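Local atomic coordinates of haloacid dehalogenase domain protein hydrolase (Planctomyces limnophilus, PDB entry 4OVY), a protein that probably acts as a metal-dependent hydrolase of the haloacid dehalogenase superfamily, perhaps a phosphatase, and binds calcium in the crystal. Residues Lys216-Gly219 and Ile220-Ile224; Asp236-Tyr239 and Glu240-Glu243. All blocks are in the same frame, centred on the assembly; numbering follows the deposited sequence.

Interaction 1. Residues Lys216-Gly219 and Ile220-Ile224; sequences KPVG and IRQVI
Ile220 folds back over the carbonyl of Lys216, one helical turn earlier, and makes the tight, buried side of this local contact. With CG1 beside its backbone N (chi1 -72°), the longer branch of Ile220 runs along the turn, and CG1 lies 3.2 Å from Lys216 O. The same oxygen takes the amide of Ile220, N to O 2.9 Å, in a nearly straight bond. On this flank Ile220 also touches Met241 of helix 239-246 and Val160 of strand 156-161. Three further i to i+4 bonds, Arg221 to Pro217, Gln222 to Val218 and Val223 to Gly219, continue the regular alpha-helical pattern of 215-223, a helix flanking the central sheet of the HAD-type fold. On the partly exposed flank Gln222 CG is just as close to a carbonyl, 3.1 Å from Val218 O, but the side chains, extending alongside each other from successive turns, meet loosely: Val218 CG1 and Gln222 CG are 4.1 Å apart. The second subunit comes up here, its Leu201 packing on Val218 and its Val188 O accepting a bond from Gln222 NE2. The side chain of Arg221 bends at chi2 (59°), and its guanidinium leaves the turn for Glu166 and Asp112 of the second subunit.

Interaction 2. Residues Asp236-Tyr239 and Glu240-Glu243; sequences DGDY and EMLE
Tyr239 and Glu243, one turn apart at the start of helix 239-246, meet with their flat groups almost perpendicular: ring and carboxylate planes are 86° apart. Glu243 OE2 lies in the ring plane at its edge, 3.6 Å from Tyr239 CE1, so the oxygen faces a C-H rather than the pi cloud. Other residues hold both ends of this pair: Tyr239 OH bonds to Asp283 OD2, Glu243 OE2 forms a salt bridge with Lys287, and Glu243 OE1 bonds to Tyr192 of the second subunit. A leucine in place of Tyr239 would probably leave Asp283 without its hydroxyl partner and the carboxylate of Glu243 without the aromatic edge beside it.

The side chains of Asp238 and Met241, a selenomethionine, instead follow the same course. The bend at chi3 (70°) turns the methyl of Met241 back to the carboxylate, with CE 3.6 Å from Asp238 OD1. That oxygen pairs with Lys216 of helix 215-223, while Asp238 OD2 receives the amides of Asn234 and Ser235; together these partners fix the rotation of a residue that binds calcium in a structure of this protein, though not in this chain.

Two waters bridge the opening turn. One donates to Asp236 O and to Glu240 OE1, at 2.7 Å from the latter; the other joins Gly237 O to Met241 N. Regular helical bonding then begins with Leu242 N to Asp238 O, 3.0 Å and nearly straight. The short 3-10 turn thus leads from strand 230-233 into helix 239-246, where Met241 and Leu242 rest on Ala231 of that strand, Glu240 touches Pro217 of helix 215-223, and Tyr239 packs against helix 279-287.

In the fold
Interactions 1 and 2 follow one another along the chain, their centres about 13 Å apart. Between helix 215-223 and helix 239-246 the chain passes through strand 230-233, which lies parallel to strand 38-41 in the central sheet, the alternation expected of a Rossmann-like HAD domain. The two helices touch directly, with Ile220 CD1 3.8 Å from Met241 CG. Near the metal site, Lys216 at the start of helix 215-223 meets Asp238, in the turn before helix 239-246, with NZ 2.8 Å from OD1; the lysine also pairs with Asp42, a ligand of the bound calcium. The contacts thus join the metal site to a surface shared with the second subunit.

Interaction 1. Residues Lys216-Gly219 and Ile220-Ile224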
ATOM      1  N   LYS A 216      -8.979   9.568  -4.265  1.00 17.40           N
ATOM      2  CA  LYS A 216      -7.515   9.555  -4.442  1.00 17.62           C
ATOM      3  C   LYS A 216      -6.747   9.944  -3.174  1.00 15.77           C
ATOM      4  O   LYS A 216      -5.809   9.240  -2.792  1.00 17.78           O
ATOM      5  CB  LYS A 216      -7.070  10.355  -5.679  1.00 17.99           C
ATOM      6  CG  LYS A 216      -7.484   9.691  -6.988  1.00 20.83           C
ATOM      7  CD  LYS A 216      -6.728  10.205  -8.209  1.00 20.72           C
ATOM      8  CE  LYS A 216      -7.157   9.446  -9.459  1.00 22.81           C
ATOM      9  NZ  LYS A 216      -6.245   9.683 -10.607  1.00 24.39           N
ATOM     10  N   PRO A 217      -7.150  11.030  -2.491  1.00 15.99           N
ATOM     11  CA  PRO A 217      -6.478  11.321  -1.218  1.00 17.48           C
ATOM     12  C   PRO A 217      -6.661  10.214  -0.178  1.00 17.54           C
ATOM     13  O   PRO A 217      -5.771   9.971   0.631  1.00 18.25           O
ATOM     14  CB  PRO A 217      -7.117  12.634  -0.766  1.00 17.88           C
ATOM     15  CG  PRO A 217      -7.622  13.263  -2.015  1.00 19.63           C
ATOM     16  CD  PRO A 217      -8.030  12.131  -2.917  1.00 18.18           C
ATOM     17  N   VAL A 218      -7.801   9.534  -0.211  1.00 17.91           N
ATOM     18  CA  VAL A 218      -8.038   8.411   0.689  1.00 18.47           C
ATOM     19  C   VAL A 218      -7.094   7.245   0.353  1.00 17.47           C
ATOM     20  O   VAL A 218      -6.476   6.660   1.243  1.00 17.89           O
ATOM     21  CB  VAL A 218      -9.508   7.949   0.641  1.00 18.08           C
ATOM     22  CG1 VAL A 218      -9.702   6.669   1.430  1.00 19.88           C
ATOM     23  CG2 VAL A 218     -10.424   9.041   1.183  1.00 20.52           C
ATOM     24  N   GLY A 219      -6.981   6.907  -0.926  1.00 15.80           N
ATOM     25  CA  GLY A 219      -6.094   5.814  -1.333  1.00 17.08           C
ATOM     26  C   GLY A 219      -4.646   6.134  -0.984  1.00 17.10           C
ATOM     27  O   GLY A 219      -3.910   5.291  -0.465  1.00 17.90           O
ATOM     28  N   ILE A 220      -4.248   7.371  -1.247  1.00 16.84           N
ATOM     29  CA  ILE A 220      -2.899   7.823  -0.931  1.00 16.60           C
ATOM     30  C   ILE A 220      -2.642   7.724   0.572  1.00 16.38           C
ATOM     31  O   ILE A 220      -1.639   7.163   1.002  1.00 16.52           O
ATOM     32  CB  ILE A 220      -2.679   9.261  -1.435  1.00 17.04           C
ATOM     33  CG1 ILE A 220      -2.583   9.278  -2.965  1.00 18.41           C
ATOM     34  CG2 ILE A 220      -1.425   9.877  -0.829  1.00 17.65           C
ATOM     35  CD1 ILE A 220      -2.760  10.648  -3.581  1.00 17.67           C
ATOM     36  N   ARG A 221      -3.547   8.269   1.377  1.00 18.13           N
ATOM     37  CA  ARG A 221      -3.323   8.284   2.814  1.00 18.87           C
ATOM     38  C   ARG A 221      -3.329   6.878   3.424  1.00 18.45           C
ATOM     39  O   ARG A 221      -2.521   6.588   4.313  1.00 18.57           O
ATOM     40  CB  ARG A 221      -4.332   9.191   3.522  1.00 19.80           C
ATOM     41  CG  ARG A 221      -4.086   9.333   5.018  1.00 19.05           C
ATOM     42  CD  ARG A 221      -2.703   9.895   5.345  1.00 19.74           C
ATOM     43  NE  ARG A 221      -2.456   9.956   6.781  1.00 19.53           N
ATOM     44  CZ  ARG A 221      -2.179   8.908   7.558  1.00 21.28           C
ATOM     45  NH1 ARG A 221      -2.100   7.674   7.057  1.00 22.05           N
ATOM     46  NH2 ARG A 221      -1.986   9.095   8.854  1.00 22.11           N
ATOM     47  N   GLN A 222      -4.217   6.005   2.942  1.00 18.32           N
ATOM     48  CA  GLN A 222      -4.273   4.630   3.440  1.00 19.31           C
ATOM     49  C   GLN A 222      -3.023   3.826   3.055  1.00 16.71           C
ATOM     50  O   GLN A 222      -2.414   3.176   3.903  1.00 19.44           O
ATOM     51  CB  GLN A 222      -5.522   3.902   2.928  1.00 20.40           C
ATOM     52  CG  GLN A 222      -6.841   4.466   3.448  1.00 22.94           C
ATOM     53  CD  GLN A 222      -7.196   3.989   4.841  1.00 25.08           C
ATOM     54  OE1 GLN A 222      -6.321   3.701   5.659  1.00 25.15           O
ATOM     55  NE2 GLN A 222      -8.492   3.898   5.118  1.00 25.46           N
ATOM     56  N   VAL A 223      -2.643   3.873   1.782  1.00 15.66           N
ATOM     57  CA  VAL A 223      -1.544   3.038   1.280  1.00 16.98           C
ATOM     58  C   VAL A 223      -0.158   3.628   1.597  1.00 17.49           C
ATOM     59  O   VAL A 223       0.736   2.918   2.078  1.00 17.60           O
ATOM     60  CB  VAL A 223      -1.677   2.814  -0.234  1.00 18.11           C
ATOM     61  CG1 VAL A 223      -0.447   2.098  -0.804  1.00 17.68           C
ATOM     62  CG2 VAL A 223      -2.945   2.024  -0.540  1.00 19.78           C
ATOM     63  N   ILE A 224       0.028   4.911   1.311  1.00 17.90           N
ATOM     64  CA  ILE A 224       1.345   5.548   1.492  1.00 18.26           C
ATOM     65  C   ILE A 224       1.563   6.028   2.928  1.00 19.88           C
ATOM     66  O   ILE A 224       2.686   5.977   3.445  1.00 19.14           O
ATOM     67  CB  ILE A 224       1.554   6.722   0.511  1.00 19.12           C
ATOM     68  CG1 ILE A 224       1.234   6.282  -0.927  1.00 20.45           C
ATOM     69  CG2 ILE A 224       2.979   7.256   0.612  1.00 20.90           C
ATOM     70  CD1 ILE A 224       1.524   7.317  -1.993  1.00 19.76           C
TER

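Interaction 2. Residues Asp236-Tyr239 and Glu240-Glu243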
ATOM      1  N   ASP A 236     -10.332  16.274 -14.288  1.00 21.12           N
ATOM      2  CA  ASP A 236     -11.058  16.703 -13.103  1.00 19.92           C
ATOM      3  C   ASP A 236     -11.109  15.630 -12.015  1.00 20.12           C
ATOM      4  O   ASP A 236     -11.251  15.956 -10.847  1.00 20.60           O
ATOM      5  CB  ASP A 236     -12.460  17.177 -13.477  1.00 21.12           C
ATOM      6  CG  ASP A 236     -12.454  18.532 -14.166  1.00 24.28           C
ATOM      7  OD1 ASP A 236     -11.359  19.131 -14.370  1.00 23.84           O
ATOM      8  OD2 ASP A 236     -13.557  19.010 -14.511  1.00 25.44           O
ATOM      9  N   GLY A 237     -10.979  14.359 -12.400  1.00 19.59           N
ATOM     10  CA  GLY A 237     -10.820  13.271 -11.437  1.00 20.12           C
ATOM     11  C   GLY A 237      -9.567  13.353 -10.567  1.00 18.32           C
ATOM     12  O   GLY A 237      -9.483  12.669  -9.552  1.00 18.63           O
ATOM     13  N   ASP A 238      -8.608  14.196 -10.962  1.00 18.48           N
ATOM     14  CA  ASP A 238      -7.380  14.439 -10.201  1.00 19.11           C
ATOM     15  C   ASP A 238      -7.438  15.661  -9.278  1.00 19.13           C
ATOM     16  O   ASP A 238      -6.460  15.953  -8.580  1.00 18.78           O
ATOM     17  CB  ASP A 238      -6.207  14.622 -11.179  1.00 19.07           C
ATOM     18  CG  ASP A 238      -5.917  13.370 -11.967  1.00 19.91           C
ATOM     19  OD1 ASP A 238      -5.774  12.308 -11.329  1.00 20.37           O
ATOM     20  OD2 ASP A 238      -5.828  13.447 -13.210  1.00 18.79           O
ATOM     21  N   TYR A 239      -8.577  16.353  -9.252  1.00 17.94           N
ATOM     22  CA  TYR A 239      -8.703  17.621  -8.520  1.00 18.95           C
ATOM     23  C   TYR A 239      -8.349  17.468  -7.043  1.00 16.83           C
ATOM     24  O   TYR A 239      -7.540  18.222  -6.525  1.00 18.25           O
ATOM     25  CB  TYR A 239     -10.124  18.196  -8.652  1.00 18.74           C
ATOM     26  CG  TYR A 239     -10.274  19.647  -8.220  1.00 18.01           C
ATOM     27  CD1 TYR A 239     -10.233  20.004  -6.876  1.00 19.80           C
ATOM     28  CD2 TYR A 239     -10.494  20.657  -9.154  1.00 20.00           C
ATOM     29  CE1 TYR A 239     -10.378  21.323  -6.473  1.00 20.63           C
ATOM     30  CE2 TYR A 239     -10.649  21.980  -8.758  1.00 19.99           C
ATOM     31  CZ  TYR A 239     -10.583  22.305  -7.415  1.00 19.87           C
ATOM     32  OH  TYR A 239     -10.730  23.610  -6.994  1.00 23.80           O
ATOM     33  N   GLU A 240      -8.963  16.498  -6.368  1.00 16.42           N
ATOM     34  CA  GLU A 240      -8.715  16.299  -4.943  1.00 17.75           C
ATOM     35  C   GLU A 240      -7.277  15.863  -4.647  1.00 16.77           C
ATOM     36  O   GLU A 240      -6.696  16.309  -3.663  1.00 18.79           O
ATOM     37  CB  GLU A 240      -9.724  15.322  -4.333  1.00 18.46           C
ATOM     38  CG  GLU A 240     -11.147  15.878  -4.251  1.00 19.03           C
ATOM     39  CD  GLU A 240     -12.024  15.532  -5.446  1.00 21.33           C
ATOM     40  OE1 GLU A 240     -11.495  15.191  -6.538  1.00 20.39           O
ATOM     41  OE2 GLU A 240     -13.264  15.616  -5.282  1.00 22.47           O
HETATM   42  N   MSE A 241      -6.696  15.018  -5.497  1.00 17.16           N
HETATM   43  CA  MSE A 241      -5.291  14.629  -5.321  1.00 16.48           C
HETATM   44  C   MSE A 241      -4.390  15.858  -5.364  1.00 16.76           C
HETATM   45  O   MSE A 241      -3.540  16.034  -4.496  1.00 18.00           O
HETATM   46  CB  MSE A 241      -4.855  13.590  -6.354  1.00 17.07           C
HETATM   47  CG  MSE A 241      -3.351  13.334  -6.250  1.00 18.06           C
HETATM   48 SE   MSE A 241      -2.757  11.990  -7.558  1.00 21.79          SE
HETATM   49  CE  MSE A 241      -2.961  13.040  -9.218  1.00 21.09           C
ATOM     50  N   LEU A 242      -4.556  16.710  -6.370  1.00 16.71           N
ATOM     51  CA  LEU A 242      -3.721  17.912  -6.501  1.00 18.17           C
ATOM     52  C   LEU A 242      -3.941  18.873  -5.328  1.00 19.59           C
ATOM     53  O   LEU A 242      -2.988  19.407  -4.759  1.00 18.75           O
ATOM     54  CB  LEU A 242      -4.002  18.615  -7.827  1.00 21.44           C
ATOM     55  CG  LEU A 242      -3.645  17.830  -9.102  1.00 23.19           C
ATOM     56  CD1 LEU A 242      -4.286  18.454 -10.335  1.00 25.93           C
ATOM     57  CD2 LEU A 242      -2.147  17.735  -9.282  1.00 26.41           C
ATOM     58  N   GLU A 243      -5.205  19.069  -4.954  1.00 19.03           N
ATOM     59  CA  GLU A 243      -5.555  19.953  -3.839  1.00 20.22           C
ATOM     60  C   GLU A 243      -4.940  19.485  -2.516  1.00 18.29           C
ATOM     61  O   GLU A 243      -4.397  20.284  -1.742  1.00 18.67           O
ATOM     62  CB  GLU A 243      -7.076  20.031  -3.719  1.00 21.08           C
ATOM     63  CG  GLU A 243      -7.605  20.997  -2.685  1.00 21.03           C
ATOM     64  CD  GLU A 243      -9.115  21.109  -2.764  1.00 21.82           C
ATOM     65  OE1 GLU A 243      -9.800  20.094  -2.516  1.00 20.69           O
ATOM     66  OE2 GLU A 243      -9.612  22.205  -3.098  1.00 22.87           O
TER
HETATM   67  O   HOH W   1     -12.969  15.079  -8.812  1.00 21.03           O
HETATM   68  O   HOH W   2      -8.474  13.287  -7.050  1.00 16.84           O